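Local structure of zinc chaperone AztD (Citrobacter koseri, 6CMK) at residues I294-R299 and V315-G320; R300-V305 and P353-A358. The protein acts as a periplasmic zinc chaperone that binds zinc with high affinity and hands one ion directly to the solute-binding protein AztC. All coordinates share one frame; numbering follows the deposited sequence.

Interaction 1 (I294-R299 and V315-G320); sequences IQLPTR and VFTEDG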
ATOM      1  N   ILE B 294      -5.595  26.232 -12.982  1.00 18.55           N
ATOM      2  CA  ILE B 294      -6.122  25.818 -14.282  1.00 17.91           C
ATOM      3  C   ILE B 294      -7.478  26.477 -14.487  1.00 18.33           C
ATOM      4  O   ILE B 294      -8.370  26.371 -13.634  1.00 18.07           O
ATOM      5  CB  ILE B 294      -6.239  24.290 -14.424  1.00 17.63           C
ATOM      6  CG1 ILE B 294      -4.857  23.649 -14.319  1.00 20.46           C
ATOM      7  CG2 ILE B 294      -6.908  23.938 -15.761  1.00 23.09           C
ATOM      8  CD1 ILE B 294      -4.869  22.148 -14.367  1.00 21.96           C
ATOM      9  N   GLN B 295      -7.629  27.151 -15.620  1.00 19.67           N
ATOM     10  CA  GLN B 295      -8.885  27.766 -16.011  1.00 21.60           C
ATOM     11  C   GLN B 295      -9.703  26.780 -16.832  1.00 20.94           C
ATOM     12  O   GLN B 295      -9.218  26.252 -17.839  1.00 24.40           O
ATOM     13  CB  GLN B 295      -8.619  29.029 -16.824  1.00 21.18           C
ATOM     14  CG  GLN B 295      -9.878  29.692 -17.365  1.00 23.69           C
ATOM     15  CD  GLN B 295     -10.708  30.313 -16.270  1.00 23.18           C
ATOM     16  OE1 GLN B 295     -10.240  31.191 -15.546  1.00 31.30           O
ATOM     17  NE2 GLN B 295     -11.954  29.870 -16.147  1.00 25.91           N
ATOM     18  N   LEU B 296     -10.954  26.530 -16.395  1.00 18.39           N
ATOM     19  CA  LEU B 296     -11.818  25.633 -17.136  1.00 21.94           C
ATOM     20  C   LEU B 296     -12.648  26.422 -18.140  1.00 21.91           C
ATOM     21  O   LEU B 296     -13.005  27.578 -17.886  1.00 20.60           O
ATOM     22  CB  LEU B 296     -12.752  24.884 -16.194  1.00 21.25           C
ATOM     23  CG  LEU B 296     -12.079  24.194 -15.016  1.00 23.12           C
ATOM     24  CD1 LEU B 296     -13.130  23.697 -14.043  1.00 22.28           C
ATOM     25  CD2 LEU B 296     -11.201  23.058 -15.509  1.00 23.56           C
ATOM     26  N   PRO B 297     -12.977  25.820 -19.283  1.00 21.82           N
ATOM     27  CA  PRO B 297     -13.803  26.546 -20.260  1.00 26.06           C
ATOM     28  C   PRO B 297     -15.212  26.824 -19.767  1.00 21.49           C
ATOM     29  O   PRO B 297     -15.769  27.869 -20.116  1.00 26.33           O
ATOM     30  CB  PRO B 297     -13.794  25.633 -21.495  1.00 28.06           C
ATOM     31  CG  PRO B 297     -13.317  24.312 -21.030  1.00 33.43           C
ATOM     32  CD  PRO B 297     -12.506  24.519 -19.791  1.00 23.81           C
ATOM     33  N   THR B 298     -15.808  25.927 -18.984  1.00 19.31           N
ATOM     34  CA  THR B 298     -17.103  26.161 -18.363  1.00 21.97           C
ATOM     35  C   THR B 298     -17.013  25.734 -16.903  1.00 18.99           C
ATOM     36  O   THR B 298     -15.948  25.342 -16.414  1.00 19.44           O
ATOM     37  CB  THR B 298     -18.234  25.408 -19.080  1.00 24.02           C
ATOM     38  OG1 THR B 298     -17.951  24.002 -19.090  1.00 22.80           O
ATOM     39  CG2 THR B 298     -18.387  25.895 -20.513  1.00 27.42           C
ATOM     40  N   ARG B 299     -18.138  25.795 -16.203  1.00 20.07           N
ATOM     41  CA  ARG B 299     -18.128  25.593 -14.757  1.00 19.69           C
ATOM     42  C   ARG B 299     -17.973  24.124 -14.382  1.00 18.19           C
ATOM     43  O   ARG B 299     -18.445  23.216 -15.075  1.00 23.19           O
ATOM     44  CB  ARG B 299     -19.405  26.163 -14.145  1.00 26.18           C
ATOM     45  CG  ARG B 299     -19.346  27.667 -14.008  1.00 24.76           C
ATOM     46  CD  ARG B 299     -20.698  28.265 -13.705  1.00 32.43           C
ATOM     47  NE  ARG B 299     -21.600  28.154 -14.840  1.00 47.32           N
ATOM     48  CZ  ARG B 299     -22.869  28.549 -14.823  1.00 65.65           C
ATOM     49  NH1 ARG B 299     -23.383  29.076 -13.720  1.00 69.27           N
ATOM     50  NH2 ARG B 299     -23.622  28.411 -15.910  1.00 64.76           N
ATOM     51  N   VAL B 315     -11.817  16.227 -14.422  0.67 15.50           N
ATOM     52  CA  VAL B 315     -12.837  17.211 -14.075  0.67 13.98           C
ATOM     53  C   VAL B 315     -13.964  17.095 -15.086  0.67 14.49           C
ATOM     54  O   VAL B 315     -13.714  17.033 -16.296  0.67 15.82           O
ATOM     55  CB  VAL B 315     -12.288  18.648 -14.066  0.67 15.04           C
ATOM     56  CG1 VAL B 315     -13.297  19.590 -13.406  0.67 14.68           C
ATOM     57  CG2 VAL B 315     -10.947  18.725 -13.380  0.67 18.29           C
ATOM     58  N   PHE B 316     -15.195  17.063 -14.594  1.00 14.72           N
ATOM     59  CA  PHE B 316     -16.367  17.116 -15.457  1.00 15.32           C
ATOM     60  C   PHE B 316     -16.944  18.524 -15.396  1.00 16.29           C
ATOM     61  O   PHE B 316     -17.071  19.101 -14.314  1.00 15.85           O
ATOM     62  CB  PHE B 316     -17.425  16.098 -15.024  1.00 15.30           C
ATOM     63  CG  PHE B 316     -18.486  15.853 -16.063  1.00 17.49           C
ATOM     64  CD1 PHE B 316     -19.643  16.601 -16.079  1.00 23.06           C
ATOM     65  CD2 PHE B 316     -18.307  14.881 -17.028  1.00 24.67           C
ATOM     66  CE1 PHE B 316     -20.612  16.383 -17.041  1.00 21.79           C
ATOM     67  CE2 PHE B 316     -19.268  14.656 -17.990  1.00 23.62           C
ATOM     68  CZ  PHE B 316     -20.422  15.410 -17.997  1.00 18.14           C
ATOM     69  N   THR B 317     -17.283  19.077 -16.558  1.00 16.62           N
ATOM     70  CA  THR B 317     -17.753  20.452 -16.647  1.00 17.10           C
ATOM     71  C   THR B 317     -19.186  20.478 -17.169  1.00 17.78           C
ATOM     72  O   THR B 317     -19.683  19.504 -17.740  1.00 17.82           O
ATOM     73  CB  THR B 317     -16.828  21.305 -17.542  1.00 18.51           C
ATOM     74  OG1 THR B 317     -16.472  20.581 -18.729  1.00 19.76           O
ATOM     75  CG2 THR B 317     -15.554  21.695 -16.793  1.00 18.63           C
ATOM     76  N   GLU B 318     -19.848  21.617 -16.950  1.00 18.36           N
ATOM     77  CA  GLU B 318     -21.279  21.733 -17.207  1.00 19.05           C
ATOM     78  C   GLU B 318     -21.619  21.570 -18.683  1.00 19.57           C
ATOM     79  O   GLU B 318     -22.768  21.254 -19.005  1.00 20.06           O
ATOM     80  CB  GLU B 318     -21.786  23.080 -16.694  1.00 21.11           C
ATOM     81  CG  GLU B 318     -21.190  24.269 -17.428  1.00 23.45           C
ATOM     82  CD  GLU B 318     -21.683  25.596 -16.896  1.00 32.47           C
ATOM     83  OE1 GLU B 318     -20.911  26.580 -16.949  1.00 28.48           O
ATOM     84  OE2 GLU B 318     -22.841  25.655 -16.425  1.00 26.60           O
ATOM     85  N   ASP B 319     -20.644  21.742 -19.574  1.00 19.51           N
ATOM     86  CA  ASP B 319     -20.865  21.571 -21.003  1.00 21.55           C
ATOM     87  C   ASP B 319     -21.072  20.117 -21.404  1.00 21.84           C
ATOM     88  O   ASP B 319     -21.363  19.856 -22.578  1.00 22.74           O
ATOM     89  CB  ASP B 319     -19.691  22.160 -21.798  1.00 21.40           C
ATOM     90  CG  ASP B 319     -18.343  21.671 -21.317  1.00 22.71           C
ATOM     91  OD1 ASP B 319     -18.304  20.655 -20.602  1.00 20.42           O
ATOM     92  OD2 ASP B 319     -17.320  22.309 -21.654  1.00 27.95           O
ATOM     93  N   GLY B 320     -20.946  19.175 -20.475  1.00 19.12           N
ATOM     94  CA  GLY B 320     -21.067  17.768 -20.792  1.00 19.40           C
ATOM     95  C   GLY B 320     -19.757  17.068 -21.066  1.00 20.85           C
ATOM     96  O   GLY B 320     -19.770  15.897 -21.458  1.00 21.21           O
TER
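Arg299 and Thr317 bring the backbones nearest, CA to CA 5.5 Å, where the loop after strand 291-295 meets the type I turn Thr317-Gly320 that ends strand 312-317. Glu318 N donates to Arg299 O at 2.8 Å, nearly in line with the carbonyl, and Thr317 CA-H touches the same oxygen. Glu318 CG sits between the backbone N and the carbonyl carbon (chi1 65°), and OE1 takes two bonds: from Arg299 N at 3.0 Å, above the carboxylate plane, and from Arg299 NE at 2.7 Å, on the syn side. Both donors arrive from one face, and the NE bond is a salt bridge lying close to the guanidinium plane, although that plane and the carboxylate are turned 67° apart. OE2 is held by Met344 N. Thr298 lays CB against Glu318 CG at 3.6 Å, while Thr317 OG1 bonds Asp319 OD1 at 2.6 Å within the turn. Deeper in, Leu296 CD1 touches Val315 CG1 and Thr317 CG2, each at 4.2 Å. The contact is interblade packing of a beta-propeller: the linker from an outermost strand of one blade is fastened to the hairpin turn between the second and third strands of the next.

Interaction 2 (R300-V305 and P353-A358); sequences RVHFVV and PRIAVA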
ATOM      1  N   ARG B 300     -17.305  23.910 -13.256  1.00 17.44           N
ATOM      2  CA  ARG B 300     -17.007  22.571 -12.764  1.00 17.94           C
ATOM      3  C   ARG B 300     -18.244  21.907 -12.166  1.00 21.10           C
ATOM      4  O   ARG B 300     -18.970  22.514 -11.368  1.00 20.66           O
ATOM      5  CB  ARG B 300     -15.897  22.664 -11.721  1.00 18.05           C
ATOM      6  CG  ARG B 300     -15.460  21.354 -11.130  1.00 17.02           C
ATOM      7  CD  ARG B 300     -14.399  21.593 -10.074  1.00 17.16           C
ATOM      8  NE  ARG B 300     -15.053  22.179  -8.921  1.00 21.66           N
ATOM      9  CZ  ARG B 300     -15.717  21.478  -8.012  1.00 31.18           C
ATOM     10  NH1 ARG B 300     -15.758  20.150  -8.088  1.00 27.74           N
ATOM     11  NH2 ARG B 300     -16.326  22.104  -7.019  1.00 32.82           N
ATOM     12  N   VAL B 301     -18.486  20.659 -12.561  1.00 16.49           N
ATOM     13  CA  VAL B 301     -19.530  19.824 -11.978  1.00 16.50           C
ATOM     14  C   VAL B 301     -18.966  18.878 -10.921  1.00 16.20           C
ATOM     15  O   VAL B 301     -19.562  18.701  -9.856  1.00 19.50           O
ATOM     16  CB  VAL B 301     -20.253  19.031 -13.092  1.00 16.75           C
ATOM     17  CG1 VAL B 301     -21.223  18.000 -12.494  1.00 21.03           C
ATOM     18  CG2 VAL B 301     -20.993  19.978 -14.045  1.00 19.88           C
ATOM     19  N   HIS B 302     -17.825  18.256 -11.206  1.00 15.25           N
ATOM     20  CA  HIS B 302     -17.258  17.244 -10.321  1.00 14.62           C
ATOM     21  C   HIS B 302     -15.793  17.035 -10.680  1.00 18.12           C
ATOM     22  O   HIS B 302     -15.376  17.323 -11.800  1.00 15.77           O
ATOM     23  CB  HIS B 302     -18.032  15.925 -10.447  1.00 14.77           C
ATOM     24  CG  HIS B 302     -17.708  14.927  -9.380  1.00 16.02           C
ATOM     25  ND1 HIS B 302     -17.387  13.615  -9.661  1.00 14.44           N
ATOM     26  CD2 HIS B 302     -17.649  15.054  -8.033  1.00 18.17           C
ATOM     27  CE1 HIS B 302     -17.160  12.973  -8.524  1.00 15.24           C
ATOM     28  NE2 HIS B 302     -17.313  13.826  -7.524  1.00 17.22           N
ATOM     29  N   PHE B 303     -15.004  16.548  -9.723  1.00 15.52           N
ATOM     30  CA  PHE B 303     -13.670  16.088 -10.077  1.00 13.15           C
ATOM     31  C   PHE B 303     -13.261  14.919  -9.187  1.00 12.62           C
ATOM     32  O   PHE B 303     -13.810  14.712  -8.100  1.00 14.51           O
ATOM     33  CB  PHE B 303     -12.620  17.228 -10.066  1.00 16.49           C
ATOM     34  CG  PHE B 303     -12.565  18.104  -8.811  1.00 13.42           C
ATOM     35  CD1 PHE B 303     -13.116  17.735  -7.595  1.00 16.36           C
ATOM     36  CD2 PHE B 303     -11.931  19.341  -8.902  1.00 13.50           C
ATOM     37  CE1 PHE B 303     -13.019  18.581  -6.490  1.00 18.80           C
ATOM     38  CE2 PHE B 303     -11.833  20.186  -7.817  1.00 17.35           C
ATOM     39  CZ  PHE B 303     -12.374  19.807  -6.606  1.00 18.48           C
ATOM     40  N   VAL B 304     -12.329  14.113  -9.710  1.00 13.27           N
ATOM     41  CA  VAL B 304     -11.770  12.967  -8.990  1.00 11.78           C
ATOM     42  C   VAL B 304     -10.347  12.757  -9.476  1.00 11.48           C
ATOM     43  O   VAL B 304      -9.980  13.164 -10.581  1.00 13.99           O
ATOM     44  CB  VAL B 304     -12.560  11.645  -9.191  1.00 17.38           C
ATOM     45  CG1 VAL B 304     -14.035  11.772  -8.809  1.00 31.50           C
ATOM     46  CG2 VAL B 304     -12.422  11.129 -10.635  1.00 14.09           C
ATOM     47  N   VAL B 305      -9.538  12.077  -8.652  1.00 13.00           N
ATOM     48  CA  VAL B 305      -8.195  11.711  -9.076  1.00 12.68           C
ATOM     49  C   VAL B 305      -8.231  10.321  -9.704  1.00 15.10           C
ATOM     50  O   VAL B 305      -9.150   9.526  -9.493  1.00 13.02           O
ATOM     51  CB  VAL B 305      -7.164  11.770  -7.918  1.00 13.93           C
ATOM     52  CG1 VAL B 305      -7.204  13.133  -7.226  1.00 15.17           C
ATOM     53  CG2 VAL B 305      -7.371  10.631  -6.914  1.00 14.32           C
ATOM     54  N   PRO B 353     -23.816  14.702 -13.415  1.00 17.67           N
ATOM     55  CA  PRO B 353     -22.836  13.611 -13.485  1.00 16.62           C
ATOM     56  C   PRO B 353     -21.816  13.606 -12.352  1.00 16.75           C
ATOM     57  O   PRO B 353     -21.432  14.647 -11.815  1.00 17.15           O
ATOM     58  CB  PRO B 353     -22.163  13.860 -14.835  1.00 16.72           C
ATOM     59  CG  PRO B 353     -23.269  14.439 -15.659  1.00 18.82           C
ATOM     60  CD  PRO B 353     -23.973  15.372 -14.718  1.00 18.76           C
ATOM     61  N   ARG B 354     -21.365  12.394 -12.017  1.00 15.98           N
ATOM     62  CA  ARG B 354     -20.273  12.149 -11.084  1.00 14.77           C
ATOM     63  C   ARG B 354     -19.325  11.139 -11.721  1.00 16.51           C
ATOM     64  O   ARG B 354     -19.759  10.260 -12.476  1.00 16.92           O
ATOM     65  CB  ARG B 354     -20.796  11.622  -9.729  1.00 14.70           C
ATOM     66  CG  ARG B 354     -21.728  12.608  -8.989  1.00 16.18           C
ATOM     67  CD  ARG B 354     -20.900  13.796  -8.535  1.00 16.50           C
ATOM     68  NE  ARG B 354     -21.620  14.768  -7.715  1.00 21.64           N
ATOM     69  CZ  ARG B 354     -22.155  15.899  -8.156  1.00 28.57           C
ATOM     70  NH1 ARG B 354     -22.093  16.224  -9.440  1.00 20.40           N
ATOM     71  NH2 ARG B 354     -22.760  16.712  -7.298  1.00 24.47           N
ATOM     72  N   ILE B 355     -18.024  11.288 -11.424  1.00 13.98           N
ATOM     73  CA  ILE B 355     -16.948  10.480 -11.998  1.00 13.58           C
ATOM     74  C   ILE B 355     -16.461   9.459 -10.975  1.00 17.89           C
ATOM     75  O   ILE B 355     -16.284   9.783  -9.795  1.00 16.08           O
ATOM     76  CB  ILE B 355     -15.748  11.349 -12.435  1.00 15.72           C
ATOM     77  CG1 ILE B 355     -16.145  12.646 -13.148  1.00 17.53           C
ATOM     78  CG2 ILE B 355     -14.810  10.532 -13.301  1.00 16.87           C
ATOM     79  CD1 ILE B 355     -14.990  13.669 -13.152  1.00 20.82           C
ATOM     80  N   ALA B 356     -16.190   8.237 -11.436  1.00 13.18           N
ATOM     81  CA  ALA B 356     -15.382   7.275 -10.688  1.00 13.57           C
ATOM     82  C   ALA B 356     -14.368   6.624 -11.620  1.00 14.11           C
ATOM     83  O   ALA B 356     -14.509   6.651 -12.839  1.00 14.75           O
ATOM     84  CB  ALA B 356     -16.237   6.181 -10.029  1.00 16.20           C
ATOM     85  N   VAL B 357     -13.336   6.021 -11.026  1.00 11.66           N
ATOM     86  CA  VAL B 357     -12.305   5.314 -11.784  1.00 11.48           C
ATOM     87  C   VAL B 357     -12.154   3.908 -11.218  1.00 15.08           C
ATOM     88  O   VAL B 357     -12.040   3.739 -10.003  1.00 14.70           O
ATOM     89  CB  VAL B 357     -10.949   6.044 -11.736  1.00 13.05           C
ATOM     90  CG1 VAL B 357      -9.937   5.324 -12.632  1.00 15.26           C
ATOM     91  CG2 VAL B 357     -11.089   7.495 -12.163  1.00 18.13           C
ATOM     92  N   ALA B 358     -12.132   2.908 -12.102  1.00 14.86           N
ATOM     93  CA  ALA B 358     -11.881   1.526 -11.714  1.00 13.43           C
ATOM     94  C   ALA B 358     -11.016   0.876 -12.781  1.00 14.34           C
ATOM     95  O   ALA B 358     -11.353   0.929 -13.968  1.00 15.61           O
ATOM     96  CB  ALA B 358     -13.178   0.726 -11.546  1.00 17.52           C
TER
HETATM   97  O   HOH W   1     -22.578  19.086  -9.401  1.00 33.88           O
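His302 and Arg354 cross at about a right angle, with Arg354 CD over the centre of the imidazole ring in a CH-pi contact, 3.5 Å from the centroid. The arginine chain bends at chi2 (-69°), which carries CD onto this face, and its guanidinium runs on with its plane 19° from that of the ring. At the ring edge, ND1 accepts a nearly straight bond from Ile355 N at 3.0 Å, somewhat tilted from the ring plane; ND1 therefore carries no proton here. One imidazole is thus gripped by a face contact and an edge bond from consecutive residues. Arg354 NH1 turns back to Pro353 O at 2.9 Å, and a water accepting from NH1 donates to Val301 O at 3.1 Å, bridging strand 300-305 and the residue just before strand 355-358. Val301 CG1 lies against Pro353 O and NH1. Farther along, Val304 puts CG2 on Ile355 CG2 at 3.6 Å and, more loosely, on Val357 CG2. Val301 and His302 both face Phe316 in a classic beta bulge. Strands 300-305 and 355-358 run 22° from parallel, axes 6.8 Å apart at closest, meeting through side chains, one side-chain-to-backbone bond and a water: neighbouring innermost strands round a beta-propeller's central channel.

Overall arrangement
Along the chain, strand 291-295 ends the preceding four-stranded sheet, and its linker enters interaction 1 before passing straight into strand 300-305, the first partner of interaction 2. The chain then returns through 312-317, closing the short loop of interaction 1 across 15 residues, and finishes its sheet before 353-358 closes the longer loop of interaction 2 across 47. The segments alternate, so the two contacts cross rather than nest. Their centres lie 12 Å apart, and strands 300-305 and 312-317 pair directly between them, with Phe316 probably bonded to Val301 and His302. Interaction 1 ties this sheet to the one before, towards the periphery; interaction 2 ties it to the one after, nearer the centre.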